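PDB 4Q88: glycoside hydrolase family 88 protein from Bacteroides vulgatus, which probably acts as a hydrolase on carbohydrate substrates, although its natural substrate has not been established. Local coordinates for residues F282-N287 / A351-R356; T275-Y280 / F347-C352; A218-L223 / T238-M243. One frame throughout, in Å; residues are numbered along the deposited sequence.

Contact 1: residues F282-N287 / A351-R356; sequences FLWGIN and ACERVR
L283 and E353 pack closely where two helices run nearly parallel, their axes 27° apart. L283 CB lies 3.6 Å from E353 CG. The leucine tip goes further round the other helix, and L283 CD1 sits 3.6 Å from the backbone N of R354. R354 is buried too; L283 CD2 lies at the edge of its guanidinium, which forms salt bridges with E301 and E11. CG of E353 is anti to its backbone N (chi1 -152°) and lies 3.4 Å from W284 N. The bend at chi2 turns the carboxylate toward the indole. E353 OE2 lies in the ring plane at the edge, with W284 CD1 3.9 Å away.

The looser side is at N287 and R356, toward the helix ends and the solvent. Here polar contacts take over from apolar packing. N287 ND2 gives a nearly straight hydrogen bond to E353 OE1 (2.9 Å, 173°), on the anti side of the carboxylate. The same nitrogen makes a longer, more bent bond to E353 O at 3.3 Å. One amide nitrogen thus bridges the carboxylate and the main-chain oxygen of the same residue. R356 adds little more than its CB, while its end leads away. Two near-parallel helices so far apart in sequence are consistent with neighbours in one ring of an (alpha/alpha)6 barrel, the fold of the six-hairpin glycosidases.

Contact 2: residues T275-Y280 / F347-C352; sequences TALFTY and FLLAAC
Y280 and L349 pack side chain on side chain. CG of Y280 is anti to its backbone N (chi1 170°), which carries the ring across to helix 341-358. There Y280 CD1 comes within 3.4 Å of L349 O, and it also packs on L349 CB at 3.7 Å. L349 CD1 lies over one face of the ring, so the leucine touches the tyrosine with both its base and its tip. Beside this pair the backbones come close. The CA atoms of Y280 and A350 are 4.1 Å apart, an approach made possible by the small side chain of A350. Its CB faces A276 O at 3.6 Å and also meets the methyl CG2 of T279.

One turn earlier A276 plays the matching part on the other helix, with its CB 3.8 Å from F347 N. Small residues on both sides allow the axes to approach to 7.8 Å. L277 reaches back with CD2 to touch L349 CD1 loosely.

The second shell sets these groups. T279 OG1 donates to T275 O at 2.8 Å. T279 N reaches the same oxygen from the opposite face of its plane. With OG1 fixed in this way, T279 CG2 turns to A350. T275 OG1 in turn bonds to E271 O and W257 N. A303 and L307 of helix 293-311 pack on T279. A217 and K221 of helix 209-225 touch Y280, and E50 of helix 39-55 touches L349. The helices run nearly parallel, 30° apart. This arrangement is consistent with adjacent inner helices of the (alpha/alpha)6 barrel expected of this clan.

Contact 3: residues A218-L223 / T238-M243; sequences AFAKVL and TRFQTM
F219 and F240 pack between the two arms of an antiparallel helical hairpin, the repeating element of the (alpha/alpha)6 barrel that gives six-hairpin glycosidases their name. The helices run in nearly opposite directions, with 145° between their N-to-C directions. Their axes are 9.9 Å apart, a separation filled by large side chains. No hydrogen bond crosses between the two segments; the contact is apolar.

The two phenylalanines are nearest in register but do not stack on each other. F219 CB touches the ring of F240 at CD1, 4.0 Å away. CG of F240 is anti to its backbone N (chi1 180°), and the ring lies alongside helix 209-225. There F240 CE1 meets A220 CB at 4.1 Å. L223 crosses obliquely at the base of the same side chain, its CD1 4.1 Å from F240 CB. F216, one turn before A220, stacks on the F240 ring, and Y280 and W284 of helix 272-287 pack against A220.

Two long side chains meet F219 from the same side of its ring. M243, a selenomethionine, crosses it at about a right angle and makes an oblique Met-aromatic contact, with SE 4.1 Å from F219 CD2. M149 of helix 144-159 and Y236 of helix 233-249 also touch F219. R239 crosses F219 with its aliphatic part. Its chain is bent at chi2 and chi3, and its charged end goes to a salt bridge with D176, a hydrogen bond from NH1 to Y187 OH and a cation-pi contact with Y180. What remains for F219 is a CH-pi contact over one face: R239 CG sits 3.6 Å above the ring plane, offset toward the rim, and 3.7 Å from F219 CZ.

Contact 3 comes first along the chain. It closes a short hairpin between helix 209-225 and helix 233-249, with 14 residues between its two segments, and is complete before the other two begin. Contact 2 then opens at 275-280, and contact 1 opens about two turns later on the same helix. Both close on helix 341-358 in the same order, so their long loops cross rather than nest. They share A351 and C352 and span helix 293-311. Helix 272-287 links all three: W284 packs on A220 and L223 of contact 3, and Y280 meets A220 and K221. Contact 3 thus joins hairpin partners, while contacts 1 and 2 join two near-parallel helices that are far apart in sequence.

Contact 1: residues F282-N287 / A351-R356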
ATOM      1  N   PHE A 282       4.403  10.640  -3.014  1.00 18.68           N
ATOM      2  CA  PHE A 282       4.994  11.948  -3.303  1.00 18.65           C
ATOM      3  C   PHE A 282       3.876  12.944  -3.695  1.00 19.34           C
ATOM      4  O   PHE A 282       3.830  14.053  -3.219  1.00 19.59           O
ATOM      5  CB  PHE A 282       5.989  11.840  -4.455  1.00 19.45           C
ATOM      6  CG  PHE A 282       7.338  11.257  -4.058  1.00 18.34           C
ATOM      7  CD1 PHE A 282       8.138  11.932  -3.194  1.00 19.87           C
ATOM      8  CD2 PHE A 282       7.811  10.107  -4.626  1.00 18.82           C
ATOM      9  CE1 PHE A 282       9.392  11.471  -2.848  1.00 19.74           C
ATOM     10  CE2 PHE A 282       9.085   9.654  -4.310  1.00 18.45           C
ATOM     11  CZ  PHE A 282       9.853  10.317  -3.400  1.00 18.68           C
ATOM     12  N   LEU A 283       2.967  12.498  -4.552  1.00 19.25           N
ATOM     13  CA  LEU A 283       1.854  13.381  -4.983  1.00 19.74           C
ATOM     14  C   LEU A 283       1.005  13.774  -3.756  1.00 19.13           C
ATOM     15  O   LEU A 283       0.665  14.954  -3.593  1.00 21.04           O
ATOM     16  CB  LEU A 283       1.029  12.687  -6.046  1.00 20.23           C
ATOM     17  CG  LEU A 283       1.670  12.551  -7.420  1.00 20.98           C
ATOM     18  CD1 LEU A 283       0.867  11.517  -8.202  1.00 21.62           C
ATOM     19  CD2 LEU A 283       1.763  13.907  -8.143  1.00 23.88           C
ATOM     20  N   TRP A 284       0.641  12.803  -2.911  1.00 19.07           N
ATOM     21  CA  TRP A 284      -0.154  13.078  -1.692  1.00 19.91           C
ATOM     22  C   TRP A 284       0.574  14.104  -0.790  1.00 20.19           C
ATOM     23  O   TRP A 284      -0.015  15.113  -0.313  1.00 21.70           O
ATOM     24  CB  TRP A 284      -0.488  11.783  -0.906  1.00 20.64           C
ATOM     25  CG  TRP A 284      -1.347  12.109   0.238  1.00 20.39           C
ATOM     26  CD1 TRP A 284      -2.700  12.241   0.220  1.00 22.31           C
ATOM     27  CD2 TRP A 284      -0.919  12.471   1.550  1.00 21.01           C
ATOM     28  NE1 TRP A 284      -3.155  12.615   1.458  1.00 22.90           N
ATOM     29  CE2 TRP A 284      -2.075  12.835   2.270  1.00 21.87           C
ATOM     30  CE3 TRP A 284       0.342  12.612   2.162  1.00 21.24           C
ATOM     31  CZ2 TRP A 284      -2.021  13.260   3.595  1.00 24.68           C
ATOM     32  CZ3 TRP A 284       0.380  13.024   3.509  1.00 22.13           C
ATOM     33  CH2 TRP A 284      -0.784  13.356   4.177  1.00 22.54           C
ATOM     34  N   GLY A 285       1.863  13.845  -0.572  1.00 20.52           N
ATOM     35  CA  GLY A 285       2.704  14.735   0.238  1.00 22.18           C
ATOM     36  C   GLY A 285       2.775  16.166  -0.282  1.00 21.40           C
ATOM     37  O   GLY A 285       2.689  17.103   0.491  1.00 22.23           O
ATOM     38  N   ILE A 286       2.880  16.337  -1.579  1.00 21.74           N
ATOM     39  CA  ILE A 286       2.938  17.669  -2.174  1.00 21.52           C
ATOM     40  C   ILE A 286       1.543  18.297  -2.052  1.00 23.44           C
ATOM     41  O   ILE A 286       1.404  19.446  -1.607  1.00 22.93           O
ATOM     42  CB  ILE A 286       3.377  17.580  -3.654  1.00 23.01           C
ATOM     43  CG1 ILE A 286       4.849  17.118  -3.787  1.00 23.04           C
ATOM     44  CG2 ILE A 286       3.167  18.928  -4.355  1.00 25.38           C
ATOM     45  CD1 ILE A 286       5.218  16.809  -5.240  1.00 23.16           C
ATOM     46  N   ASN A 287       0.505  17.519  -2.395  1.00 21.34           N
ATOM     47  CA  ASN A 287      -0.883  18.021  -2.355  1.00 21.94           C
ATOM     48  C   ASN A 287      -1.323  18.425  -0.959  1.00 22.19           C
ATOM     49  O   ASN A 287      -2.226  19.284  -0.801  1.00 22.91           O
ATOM     50  CB  ASN A 287      -1.828  16.943  -2.878  1.00 22.31           C
ATOM     51  CG  ASN A 287      -1.724  16.765  -4.365  1.00 23.03           C
ATOM     52  OD1 ASN A 287      -1.168  17.613  -5.055  1.00 23.26           O
ATOM     53  ND2 ASN A 287      -2.213  15.639  -4.865  1.00 23.19           N
ATOM     54  N   ALA A 351      -2.574   7.445  -9.961  1.00 20.30           N
ATOM     55  CA  ALA A 351      -3.342   8.144 -10.998  1.00 20.20           C
ATOM     56  C   ALA A 351      -4.375   9.092 -10.354  1.00 19.93           C
ATOM     57  O   ALA A 351      -4.488  10.265 -10.778  1.00 21.76           O
ATOM     58  CB  ALA A 351      -4.032   7.165 -11.943  1.00 20.90           C
ATOM     59  N   CYS A 352      -5.078   8.614  -9.324  1.00 19.88           N
ATOM     60  CA  CYS A 352      -6.082   9.470  -8.636  1.00 19.93           C
ATOM     61  C   CYS A 352      -5.409  10.699  -8.023  1.00 20.27           C
ATOM     62  O   CYS A 352      -5.893  11.856  -8.153  1.00 21.33           O
ATOM     63  CB  CYS A 352      -6.829   8.713  -7.569  1.00 18.66           C
ATOM     64  SG  CYS A 352      -7.964   7.494  -8.207  1.00 21.38           S
ATOM     65  N   GLU A 353      -4.302  10.471  -7.330  1.00 19.44           N
ATOM     66  CA  GLU A 353      -3.590  11.585  -6.724  1.00 21.17           C
ATOM     67  C   GLU A 353      -2.995  12.552  -7.760  1.00 20.26           C
ATOM     68  O   GLU A 353      -2.851  13.743  -7.466  1.00 22.81           O
ATOM     69  CB  GLU A 353      -2.522  11.076  -5.730  1.00 21.16           C
ATOM     70  CG  GLU A 353      -2.205  12.051  -4.592  1.00 23.12           C
ATOM     71  CD  GLU A 353      -3.356  12.446  -3.653  1.00 23.43           C
ATOM     72  OE1 GLU A 353      -3.331  13.589  -3.197  1.00 24.05           O
ATOM     73  OE2 GLU A 353      -4.257  11.642  -3.322  1.00 24.00           O
ATOM     74  N   ARG A 354      -2.644  12.047  -8.937  1.00 18.85           N
ATOM     75  CA  ARG A 354      -2.194  12.887 -10.021  1.00 20.59           C
ATOM     76  C   ARG A 354      -3.296  13.865 -10.485  1.00 21.18           C
ATOM     77  O   ARG A 354      -3.012  15.031 -10.747  1.00 23.06           O
ATOM     78  CB  ARG A 354      -1.747  12.065 -11.194  1.00 21.37           C
ATOM     79  CG  ARG A 354      -1.182  12.859 -12.368  1.00 22.29           C
ATOM     80  CD  ARG A 354       0.102  13.594 -11.995  1.00 24.07           C
ATOM     81  NE  ARG A 354       0.651  14.231 -13.185  1.00 25.20           N
ATOM     82  CZ  ARG A 354       1.754  14.955 -13.258  1.00 25.41           C
ATOM     83  NH1 ARG A 354       2.544  15.180 -12.220  1.00 25.48           N
ATOM     84  NH2 ARG A 354       2.073  15.443 -14.432  1.00 29.37           N
ATOM     85  N   VAL A 355      -4.528  13.376 -10.562  1.00 22.59           N
ATOM     86  CA  VAL A 355      -5.678  14.259 -10.869  1.00 22.87           C
ATOM     87  C   VAL A 355      -5.747  15.367  -9.822  1.00 24.26           C
ATOM     88  O   VAL A 355      -5.876  16.559 -10.174  1.00 26.33           O
ATOM     89  CB  VAL A 355      -7.011  13.477 -10.921  1.00 23.99           C
ATOM     90  CG1 VAL A 355      -8.187  14.457 -11.076  1.00 25.56           C
ATOM     91  CG2 VAL A 355      -6.991  12.492 -12.041  1.00 24.15           C
ATOM     92  N   ARG A 356      -5.605  15.026  -8.530  1.00 22.52           N
ATOM     93  CA  ARG A 356      -5.673  16.011  -7.496  1.00 21.99           C
ATOM     94  C   ARG A 356      -4.520  17.003  -7.575  1.00 23.85           C
ATOM     95  O   ARG A 356      -4.661  18.150  -7.233  1.00 25.37           O
ATOM     96  CB  ARG A 356      -5.792  15.391  -6.105  1.00 22.64           C
ATOM     97  CG  ARG A 356      -6.912  14.378  -5.940  1.00 23.55           C
ATOM     98  CD  ARG A 356      -7.066  13.995  -4.476  1.00 23.16           C
ATOM     99  NE  ARG A 356      -8.141  13.013  -4.267  1.00 23.86           N
ATOM    100  CZ  ARG A 356      -9.445  13.311  -4.220  1.00 24.95           C
ATOM    101  NH1 ARG A 356      -9.827  14.572  -4.331  1.00 27.43           N
ATOM    102  NH2 ARG A 356     -10.366  12.354  -4.039  1.00 24.05           N
TER

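Contact 2: residues T275-Y280 / F347-C352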
ATOM      1  N   THR A 275       7.305   1.784  -7.814  1.00 16.38           N
ATOM      2  CA  THR A 275       7.213   3.080  -8.446  1.00 16.48           C
ATOM      3  C   THR A 275       5.855   3.701  -8.215  1.00 16.16           C
ATOM      4  O   THR A 275       5.794   4.890  -7.900  1.00 17.33           O
ATOM      5  CB  THR A 275       7.516   2.985  -9.960  1.00 17.20           C
ATOM      6  OG1 THR A 275       8.834   2.406 -10.130  1.00 15.87           O
ATOM      7  CG2 THR A 275       7.444   4.277 -10.603  1.00 18.29           C
ATOM      8  N   ALA A 276       4.785   2.930  -8.385  1.00 15.41           N
ATOM      9  CA  ALA A 276       3.424   3.535  -8.299  1.00 15.32           C
ATOM     10  C   ALA A 276       3.114   3.943  -6.859  1.00 16.51           C
ATOM     11  O   ALA A 276       2.549   5.018  -6.604  1.00 16.77           O
ATOM     12  CB  ALA A 276       2.378   2.538  -8.795  1.00 16.40           C
ATOM     13  N   LEU A 277       3.505   3.104  -5.910  1.00 15.91           N
ATOM     14  CA  LEU A 277       3.328   3.431  -4.485  1.00 17.00           C
ATOM     15  C   LEU A 277       4.105   4.675  -4.083  1.00 16.95           C
ATOM     16  O   LEU A 277       3.581   5.561  -3.362  1.00 17.44           O
ATOM     17  CB  LEU A 277       3.682   2.261  -3.606  1.00 16.80           C
ATOM     18  CG  LEU A 277       2.725   1.048  -3.785  1.00 16.98           C
ATOM     19  CD1 LEU A 277       3.430  -0.182  -3.273  1.00 17.12           C
ATOM     20  CD2 LEU A 277       1.421   1.296  -3.076  1.00 17.52           C
ATOM     21  N   PHE A 278       5.339   4.765  -4.553  1.00 17.31           N
ATOM     22  CA  PHE A 278       6.139   5.978  -4.281  1.00 16.60           C
ATOM     23  C   PHE A 278       5.478   7.211  -4.904  1.00 18.85           C
ATOM     24  O   PHE A 278       5.414   8.270  -4.298  1.00 18.90           O
ATOM     25  CB  PHE A 278       7.537   5.859  -4.824  1.00 16.73           C
ATOM     26  CG  PHE A 278       8.400   4.789  -4.136  1.00 15.58           C
ATOM     27  CD1 PHE A 278       8.406   4.653  -2.770  1.00 15.26           C
ATOM     28  CD2 PHE A 278       9.236   4.003  -4.885  1.00 15.92           C
ATOM     29  CE1 PHE A 278       9.237   3.748  -2.137  1.00 14.57           C
ATOM     30  CE2 PHE A 278      10.038   3.051  -4.275  1.00 16.07           C
ATOM     31  CZ  PHE A 278      10.028   2.906  -2.892  1.00 14.47           C
ATOM     32  N   THR A 279       5.016   7.080  -6.152  1.00 17.73           N
ATOM     33  CA  THR A 279       4.436   8.215  -6.846  1.00 18.24           C
ATOM     34  C   THR A 279       3.210   8.714  -6.079  1.00 18.19           C
ATOM     35  O   THR A 279       2.987   9.941  -5.969  1.00 18.69           O
ATOM     36  CB  THR A 279       4.101   7.826  -8.307  1.00 19.27           C
ATOM     37  OG1 THR A 279       5.311   7.393  -8.955  1.00 19.44           O
ATOM     38  CG2 THR A 279       3.514   8.998  -9.058  1.00 21.14           C
ATOM     39  N   TYR A 280       2.354   7.773  -5.647  1.00 17.99           N
ATOM     40  CA  TYR A 280       1.217   8.123  -4.806  1.00 18.67           C
ATOM     41  C   TYR A 280       1.649   8.912  -3.613  1.00 19.12           C
ATOM     42  O   TYR A 280       1.100  10.000  -3.280  1.00 18.07           O
ATOM     43  CB  TYR A 280       0.435   6.859  -4.355  1.00 18.67           C
ATOM     44  CG  TYR A 280      -0.595   7.165  -3.286  1.00 18.69           C
ATOM     45  CD1 TYR A 280      -1.724   7.957  -3.580  1.00 20.16           C
ATOM     46  CD2 TYR A 280      -0.414   6.756  -1.968  1.00 19.60           C
ATOM     47  CE1 TYR A 280      -2.649   8.285  -2.580  1.00 20.84           C
ATOM     48  CE2 TYR A 280      -1.357   7.102  -0.964  1.00 21.19           C
ATOM     49  CZ  TYR A 280      -2.459   7.836  -1.284  1.00 20.87           C
ATOM     50  OH  TYR A 280      -3.359   8.171  -0.309  1.00 22.36           O
ATOM     51  N   PHE A 347      -1.225   1.520  -9.076  1.00 18.40           N
ATOM     52  CA  PHE A 347      -1.342   2.430 -10.200  1.00 19.46           C
ATOM     53  C   PHE A 347      -2.523   3.411 -10.050  1.00 18.64           C
ATOM     54  O   PHE A 347      -2.348   4.605 -10.182  1.00 18.24           O
ATOM     55  CB  PHE A 347      -1.440   1.667 -11.503  1.00 19.57           C
ATOM     56  CG  PHE A 347      -1.521   2.552 -12.730  1.00 20.25           C
ATOM     57  CD1 PHE A 347      -2.728   3.106 -13.124  1.00 22.06           C
ATOM     58  CD2 PHE A 347      -0.385   2.857 -13.457  1.00 23.25           C
ATOM     59  CE1 PHE A 347      -2.793   3.944 -14.262  1.00 23.52           C
ATOM     60  CE2 PHE A 347      -0.447   3.665 -14.582  1.00 23.13           C
ATOM     61  CZ  PHE A 347      -1.630   4.208 -14.959  1.00 23.10           C
ATOM     62  N   LEU A 348      -3.672   2.887  -9.667  1.00 18.71           N
ATOM     63  CA  LEU A 348      -4.856   3.747  -9.447  1.00 20.16           C
ATOM     64  C   LEU A 348      -4.674   4.757  -8.328  1.00 19.46           C
ATOM     65  O   LEU A 348      -5.137   5.904  -8.452  1.00 19.51           O
ATOM     66  CB  LEU A 348      -6.121   2.903  -9.236  1.00 20.22           C
ATOM     67  CG  LEU A 348      -6.556   2.056 -10.416  1.00 21.70           C
ATOM     68  CD1 LEU A 348      -7.601   1.060  -9.941  1.00 23.81           C
ATOM     69  CD2 LEU A 348      -7.103   2.877 -11.537  1.00 23.30           C
ATOM     70  N   LEU A 349      -4.005   4.392  -7.231  1.00 19.45           N
ATOM     71  CA  LEU A 349      -3.726   5.375  -6.188  1.00 19.16           C
ATOM     72  C   LEU A 349      -2.929   6.527  -6.800  1.00 19.27           C
ATOM     73  O   LEU A 349      -3.276   7.708  -6.631  1.00 18.16           O
ATOM     74  CB  LEU A 349      -2.912   4.736  -5.019  1.00 18.73           C
ATOM     75  CG  LEU A 349      -3.546   3.623  -4.177  1.00 19.96           C
ATOM     76  CD1 LEU A 349      -2.523   3.095  -3.146  1.00 20.47           C
ATOM     77  CD2 LEU A 349      -4.781   4.133  -3.478  1.00 20.75           C
ATOM     78  N   ALA A 350      -1.867   6.191  -7.545  1.00 18.55           N
ATOM     79  CA  ALA A 350      -0.992   7.220  -8.133  1.00 18.61           C
ATOM     80  C   ALA A 350      -1.787   8.096  -9.112  1.00 20.01           C
ATOM     81  O   ALA A 350      -1.680   9.323  -9.080  1.00 18.53           O
ATOM     82  CB  ALA A 350       0.187   6.578  -8.875  1.00 18.95           C
ATOM     83  N   ALA A 351      -2.574   7.445  -9.961  1.00 20.30           N
ATOM     84  CA  ALA A 351      -3.342   8.144 -10.998  1.00 20.20           C
ATOM     85  C   ALA A 351      -4.375   9.092 -10.354  1.00 19.93           C
ATOM     86  O   ALA A 351      -4.488  10.265 -10.778  1.00 21.76           O
ATOM     87  CB  ALA A 351      -4.032   7.165 -11.943  1.00 20.90           C
ATOM     88  N   CYS A 352      -5.078   8.614  -9.324  1.00 19.88           N
ATOM     89  CA  CYS A 352      -6.082   9.470  -8.636  1.00 19.93           C
ATOM     90  C   CYS A 352      -5.409  10.699  -8.023  1.00 20.27           C
ATOM     91  O   CYS A 352      -5.893  11.856  -8.153  1.00 21.33           O
ATOM     92  CB  CYS A 352      -6.829   8.713  -7.569  1.00 18.66           C
ATOM     93  SG  CYS A 352      -7.964   7.494  -8.207  1.00 21.38           S
TER

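Contact 3: residues A218-L223 / T238-M243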
ATOM      1  N   ALA A 218       1.694   3.798   3.001  1.00 16.44           N
ATOM      2  CA  ALA A 218       1.075   3.626   4.313  1.00 17.59           C
ATOM      3  C   ALA A 218       1.108   4.864   5.151  1.00 16.47           C
ATOM      4  O   ALA A 218       0.080   5.242   5.786  1.00 16.68           O
ATOM      5  CB  ALA A 218       1.660   2.427   5.048  1.00 17.27           C
ATOM      6  N   PHE A 219       2.265   5.510   5.256  1.00 15.91           N
ATOM      7  CA  PHE A 219       2.343   6.708   6.081  1.00 17.14           C
ATOM      8  C   PHE A 219       1.485   7.805   5.522  1.00 17.35           C
ATOM      9  O   PHE A 219       0.849   8.558   6.281  1.00 17.49           O
ATOM     10  CB  PHE A 219       3.796   7.194   6.220  1.00 16.18           C
ATOM     11  CG  PHE A 219       4.558   6.442   7.258  1.00 16.58           C
ATOM     12  CD1 PHE A 219       4.275   6.632   8.583  1.00 19.38           C
ATOM     13  CD2 PHE A 219       5.511   5.515   6.930  1.00 15.49           C
ATOM     14  CE1 PHE A 219       4.963   5.963   9.579  1.00 19.57           C
ATOM     15  CE2 PHE A 219       6.156   4.776   7.907  1.00 17.71           C
ATOM     16  CZ  PHE A 219       5.883   5.007   9.251  1.00 18.54           C
ATOM     17  N   ALA A 220       1.411   7.918   4.190  1.00 17.67           N
ATOM     18  CA  ALA A 220       0.457   8.885   3.617  1.00 17.32           C
ATOM     19  C   ALA A 220      -0.984   8.599   4.011  1.00 16.66           C
ATOM     20  O   ALA A 220      -1.753   9.523   4.449  1.00 18.60           O
ATOM     21  CB  ALA A 220       0.565   8.910   2.100  1.00 17.89           C
ATOM     22  N   LYS A 221      -1.380   7.338   3.924  1.00 17.13           N
ATOM     23  CA  LYS A 221      -2.731   6.962   4.324  1.00 17.37           C
ATOM     24  C   LYS A 221      -3.003   7.179   5.829  1.00 18.76           C
ATOM     25  O   LYS A 221      -4.123   7.558   6.224  1.00 18.07           O
ATOM     26  CB  LYS A 221      -3.061   5.549   3.918  1.00 17.38           C
ATOM     27  CG  LYS A 221      -3.243   5.413   2.398  1.00 19.02           C
ATOM     28  CD  LYS A 221      -3.263   4.008   1.930  1.00 21.81           C
ATOM     29  CE  LYS A 221      -4.561   3.297   2.078  1.00 23.05           C
ATOM     30  NZ  LYS A 221      -5.715   3.885   1.318  1.00 26.48           N
ATOM     31  N   VAL A 222      -2.004   6.918   6.655  1.00 16.63           N
ATOM     32  CA  VAL A 222      -2.122   7.206   8.073  1.00 18.10           C
ATOM     33  C   VAL A 222      -2.363   8.714   8.277  1.00 17.83           C
ATOM     34  O   VAL A 222      -3.349   9.108   8.959  1.00 19.61           O
ATOM     35  CB  VAL A 222      -0.888   6.750   8.860  1.00 18.03           C
ATOM     36  CG1 VAL A 222      -0.830   7.435  10.226  1.00 19.50           C
ATOM     37  CG2 VAL A 222      -0.878   5.253   9.054  1.00 17.54           C
ATOM     38  N   LEU A 223      -1.512   9.547   7.667  1.00 18.03           N
ATOM     39  CA  LEU A 223      -1.592  10.980   7.839  1.00 19.05           C
ATOM     40  C   LEU A 223      -2.881  11.576   7.233  1.00 20.53           C
ATOM     41  O   LEU A 223      -3.407  12.576   7.750  1.00 22.31           O
ATOM     42  CB  LEU A 223      -0.331  11.664   7.288  1.00 19.75           C
ATOM     43  CG  LEU A 223       0.908  11.364   8.135  1.00 20.05           C
ATOM     44  CD1 LEU A 223       2.168  11.719   7.390  1.00 20.93           C
ATOM     45  CD2 LEU A 223       0.822  12.084   9.500  1.00 22.17           C
ATOM     46  N   THR A 238       7.664  13.192  10.345  1.00 18.30           N
ATOM     47  CA  THR A 238       9.098  13.180  10.229  1.00 17.83           C
ATOM     48  C   THR A 238       9.570  11.931   9.477  1.00 16.93           C
ATOM     49  O   THR A 238      10.419  12.059   8.595  1.00 16.62           O
ATOM     50  CB  THR A 238       9.760  13.202  11.604  1.00 19.11           C
ATOM     51  OG1 THR A 238       9.531  14.481  12.186  1.00 20.24           O
ATOM     52  CG2 THR A 238      11.227  12.988  11.480  1.00 19.91           C
ATOM     53  N   ARG A 239       8.943  10.800   9.757  1.00 16.19           N
ATOM     54  CA  ARG A 239       9.310   9.573   9.062  1.00 16.23           C
ATOM     55  C   ARG A 239       8.959   9.709   7.580  1.00 15.70           C
ATOM     56  O   ARG A 239       9.780   9.354   6.711  1.00 16.30           O
ATOM     57  CB  ARG A 239       8.673   8.352   9.695  1.00 16.96           C
ATOM     58  CG  ARG A 239       8.956   7.044   8.978  1.00 17.19           C
ATOM     59  CD  ARG A 239      10.414   6.668   8.943  1.00 16.79           C
ATOM     60  NE  ARG A 239      11.069   6.848  10.233  1.00 17.70           N
ATOM     61  CZ  ARG A 239      10.957   6.035  11.276  1.00 18.75           C
ATOM     62  NH1 ARG A 239      10.303   4.896  11.181  1.00 19.84           N
ATOM     63  NH2 ARG A 239      11.604   6.320  12.394  1.00 21.61           N
ATOM     64  N   PHE A 240       7.754  10.192   7.285  1.00 16.83           N
ATOM     65  CA  PHE A 240       7.343  10.388   5.890  1.00 16.38           C
ATOM     66  C   PHE A 240       8.274  11.324   5.116  1.00 16.93           C
ATOM     67  O   PHE A 240       8.659  11.041   3.977  1.00 18.02           O
ATOM     68  CB  PHE A 240       5.908  10.916   5.888  1.00 18.21           C
ATOM     69  CG  PHE A 240       5.359  11.173   4.531  1.00 18.78           C
ATOM     70  CD1 PHE A 240       4.957  10.120   3.711  1.00 19.39           C
ATOM     71  CD2 PHE A 240       5.124  12.461   4.123  1.00 20.81           C
ATOM     72  CE1 PHE A 240       4.375  10.350   2.466  1.00 19.94           C
ATOM     73  CE2 PHE A 240       4.560  12.699   2.859  1.00 21.74           C
ATOM     74  CZ  PHE A 240       4.200  11.641   2.039  1.00 20.99           C
ATOM     75  N   GLN A 241       8.613  12.459   5.713  1.00 17.32           N
ATOM     76  CA  GLN A 241       9.485  13.415   5.060  1.00 19.04           C
ATOM     77  C   GLN A 241      10.897  12.868   4.834  1.00 17.46           C
ATOM     78  O   GLN A 241      11.512  13.132   3.791  1.00 17.56           O
ATOM     79  CB  GLN A 241       9.535  14.708   5.844  1.00 19.97           C
ATOM     80  CG  GLN A 241       8.210  15.450   5.775  1.00 20.40           C
ATOM     81  CD  GLN A 241       8.175  16.637   6.728  1.00 22.24           C
ATOM     82  OE1 GLN A 241       8.834  16.627   7.826  1.00 22.38           O
ATOM     83  NE2 GLN A 241       7.370  17.636   6.379  1.00 22.87           N
ATOM     84  N   THR A 242      11.417  12.144   5.824  1.00 17.96           N
ATOM     85  CA  THR A 242      12.751  11.523   5.663  1.00 17.31           C
ATOM     86  C   THR A 242      12.771  10.453   4.613  1.00 17.25           C
ATOM     87  O   THR A 242      13.707  10.371   3.805  1.00 18.11           O
ATOM     88  CB  THR A 242      13.166  10.925   6.989  1.00 18.28           C
ATOM     89  OG1 THR A 242      13.177  11.945   7.997  1.00 20.44           O
ATOM     90  CG2 THR A 242      14.530  10.298   6.893  1.00 19.28           C
HETATM   91  N   MSE A 243      11.736   9.593   4.581  1.00 16.49           N
HETATM   92  CA  MSE A 243      11.663   8.605   3.536  1.00 15.59           C
HETATM   93  C   MSE A 243      11.546   9.244   2.183  1.00 16.53           C
HETATM   94  O   MSE A 243      12.148   8.795   1.212  1.00 16.09           O
HETATM   95  CB  MSE A 243      10.445   7.655   3.699  1.00 15.50           C
HETATM   96  CG  MSE A 243      10.500   6.817   4.957  1.00 15.31           C
HETATM   97 SE   MSE A 243       9.067   5.468   4.848  0.70 19.26          SE
HETATM   98  CE  MSE A 243       9.790   4.361   3.381  1.00 17.96           C
TER